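Local structure of hypothetical protein (Parabacteroides merdae, 4OO3) at residues S36-V41 with A68-V73. The protein is probably an oxidoreductase that binds an NAD or NADP cofactor through its Rossmann-fold domain, though its substrate is not known. Residues are numbered along the deposited sequence; the frame is centred on the assembly and turned at random.
Sequences SKDVYV and AWNEIV
Val39 hydrogen-bonds through its backbone to both Asn70 and Ile72: Val39 N donates to Asn70 O, and Val39 O accepts from Ile72 N. The strands run parallel, and the axes of 38-41 and 70-73 approach to 4.7 Å. Asn70 N donates to Lys37 O and Val41 N to Ile72 O, continuing the pattern at either end; a water donates to both Val41 O and Ile72 O.

A side-chain bond reinforces the pairing on the face of Asp38, Tyr40, Asn70 and Ile72. Asn70 ND2 reaches Asp38 OD1 at 2.8 Å, nearly straight at 167°; the acceptor lies in the amide plane, whereas the donor sits above the carboxylate plane. The two side chains lie alongside each other, pointing the same way. An alanine in place of Asp38 would probably leave the Asn70 amide without this acceptor and freer to turn. On the same face Ile72 CD1 packs obliquely on the Tyr40 ring, 3.3 Å from CE1.

On the face of Val39, Val41, Glu71 and Val73, Val39 CG2 lies 3.8 Å from Trp69 CE3, and the indole turns its edge to Ser36 O, 3.5 Å from CZ3, while NE1 bonds to Gln28 O. Glu71, bent at chi2 (-74°), folds its carboxylate over the valines, OE2 3.4 Å from Val39 CB and OE1 3.2 Å from Val41 CG2. Helix 47-61 covers this face, touching Trp69 and Glu71 through Ile56. Strand 38-43, that helix and strand 70-75 form a beta-alpha-beta unit at the edge of the parallel Rossmann-fold sheet.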
loop_
_atom_site.group_PDB
_atom_site.type_symbol
_atom_site.label_atom_id
_atom_site.label_comp_id
_atom_site.label_asym_id
_atom_site.label_seq_id
_atom_site.Cartn_x
_atom_site.Cartn_y
_atom_site.Cartn_z
ATOM N N SER A 36 -6.912 -20.795 -12.282
ATOM C CA SER A 36 -6.368 -21.912 -13.048
ATOM C C SER A 36 -4.910 -22.108 -12.679
ATOM O O SER A 36 -4.181 -21.136 -12.478
ATOM C CB SER A 36 -6.506 -21.638 -14.549
ATOM O OG SER A 36 -5.494 -22.283 -15.289
ATOM N N LYS A 37 -4.491 -23.368 -12.589
ATOM C CA LYS A 37 -3.107 -23.691 -12.240
ATOM C C LYS A 37 -2.098 -23.248 -13.293
ATOM O O LYS A 37 -0.931 -23.042 -12.966
ATOM C CB LYS A 37 -2.948 -25.182 -11.976
ATOM C CG LYS A 37 -3.153 -25.570 -10.524
ATOM C CD LYS A 37 -4.587 -25.400 -10.058
ATOM C CE LYS A 37 -4.699 -25.802 -8.599
ATOM N NZ LYS A 37 -6.106 -25.946 -8.156
ATOM N N ASP A 38 -2.549 -23.099 -14.539
ATOM C CA ASP A 38 -1.692 -22.652 -15.636
ATOM C C ASP A 38 -1.580 -21.142 -15.590
ATOM O O ASP A 38 -2.581 -20.435 -15.690
ATOM C CB ASP A 38 -2.254 -23.082 -17.000
ATOM C CG ASP A 38 -2.211 -24.591 -17.215
ATOM O OD1 ASP A 38 -1.355 -25.280 -16.627
ATOM O OD2 ASP A 38 -3.035 -25.096 -18.001
ATOM N N VAL A 39 -0.357 -20.655 -15.438
ATOM C CA VAL A 39 -0.098 -19.234 -15.319
ATOM C C VAL A 39 0.883 -18.801 -16.409
ATOM O O VAL A 39 1.913 -19.432 -16.620
ATOM C CB VAL A 39 0.450 -18.896 -13.915
ATOM C CG1 VAL A 39 0.853 -17.425 -13.812
ATOM C CG2 VAL A 39 -0.585 -19.249 -12.853
ATOM N N TYR A 40 0.558 -17.706 -17.083
ATOM C CA TYR A 40 1.342 -17.238 -18.214
ATOM C C TYR A 40 2.236 -16.075 -17.810
ATOM O O TYR A 40 1.752 -15.017 -17.418
ATOM C CB TYR A 40 0.397 -16.879 -19.363
ATOM C CG TYR A 40 -0.418 -18.080 -19.793
ATOM C CD1 TYR A 40 0.104 -19.006 -20.686
ATOM C CD2 TYR A 40 -1.687 -18.322 -19.267
ATOM C CE1 TYR A 40 -0.615 -20.124 -21.070
ATOM C CE2 TYR A 40 -2.416 -19.446 -19.645
ATOM C CZ TYR A 40 -1.871 -20.341 -20.545
ATOM O OH TYR A 40 -2.568 -21.461 -20.939
ATOM N N VAL A 41 3.546 -16.291 -17.885
ATOM C CA VAL A 41 4.542 -15.272 -17.546
ATOM C C VAL A 41 5.193 -14.707 -18.816
ATOM O O VAL A 41 5.635 -15.463 -19.685
ATOM C CB VAL A 41 5.650 -15.870 -16.641
ATOM C CG1 VAL A 41 6.771 -14.863 -16.393
ATOM C CG2 VAL A 41 5.066 -16.369 -15.322
ATOM N N ALA A 68 0.317 -25.852 -6.764
ATOM C CA ALA A 68 0.607 -26.659 -7.945
ATOM C C ALA A 68 0.569 -25.793 -9.208
ATOM O O ALA A 68 -0.074 -26.158 -10.196
ATOM C CB ALA A 68 -0.387 -27.806 -8.048
ATOM N N TRP A 69 1.272 -24.658 -9.178
ATOM C CA TRP A 69 1.268 -23.732 -10.311
ATOM C C TRP A 69 2.110 -24.262 -11.455
ATOM O O TRP A 69 3.213 -24.768 -11.237
ATOM C CB TRP A 69 1.800 -22.358 -9.920
ATOM C CG TRP A 69 1.065 -21.744 -8.793
ATOM C CD1 TRP A 69 1.542 -21.512 -7.543
ATOM C CD2 TRP A 69 -0.296 -21.294 -8.798
ATOM N NE1 TRP A 69 0.572 -20.938 -6.770
ATOM C CE2 TRP A 69 -0.568 -20.790 -7.511
ATOM C CE3 TRP A 69 -1.302 -21.255 -9.765
ATOM C CZ2 TRP A 69 -1.811 -20.258 -7.160
ATOM C CZ3 TRP A 69 -2.534 -20.730 -9.418
ATOM C CH2 TRP A 69 -2.777 -20.233 -8.123
ATOM N N ASN A 70 1.573 -24.147 -12.668
ATOM C CA ASN A 70 2.304 -24.453 -13.887
ATOM C C ASN A 70 2.672 -23.156 -14.598
ATOM O O ASN A 70 1.832 -22.534 -15.260
ATOM C CB ASN A 70 1.457 -25.326 -14.796
ATOM C CG ASN A 70 2.150 -25.655 -16.094
ATOM O OD1 ASN A 70 3.374 -25.743 -16.157
ATOM N ND2 ASN A 70 1.364 -25.847 -17.144
ATOM N N GLU A 71 3.923 -22.739 -14.445
ATOM C CA GLU A 71 4.377 -21.475 -14.998
ATOM C C GLU A 71 4.814 -21.665 -16.450
ATOM O O GLU A 71 5.861 -22.243 -16.729
ATOM C CB GLU A 71 5.514 -20.910 -14.146
ATOM C CG GLU A 71 5.140 -20.688 -12.686
ATOM C CD GLU A 71 4.239 -19.490 -12.483
ATOM O OE1 GLU A 71 4.634 -18.372 -12.871
ATOM O OE2 GLU A 71 3.144 -19.660 -11.908
ATOM N N ILE A 72 3.979 -21.200 -17.373
ATOM C CA ILE A 72 4.296 -21.228 -18.789
ATOM C C ILE A 72 4.989 -19.916 -19.124
ATOM O O ILE A 72 4.344 -18.883 -19.250
ATOM C CB ILE A 72 3.030 -21.399 -19.643
ATOM C CG1 ILE A 72 2.286 -22.677 -19.230
ATOM C CG2 ILE A 72 3.398 -21.453 -21.115
ATOM C CD1 ILE A 72 0.825 -22.699 -19.623
ATOM N N VAL A 73 6.304 -19.974 -19.275
ATOM C CA VAL A 73 7.141 -18.779 -19.290
ATOM C C VAL A 73 7.566 -18.379 -20.697
ATOM O O VAL A 73 7.922 -19.224 -21.512
ATOM C CB VAL A 73 8.409 -19.003 -18.446
ATOM C CG1 VAL A 73 9.307 -17.767 -18.471
ATOM C CG2 VAL A 73 8.031 -19.389 -17.017
HETATM O O HOH W 1 3.843 -17.156 -21.317
#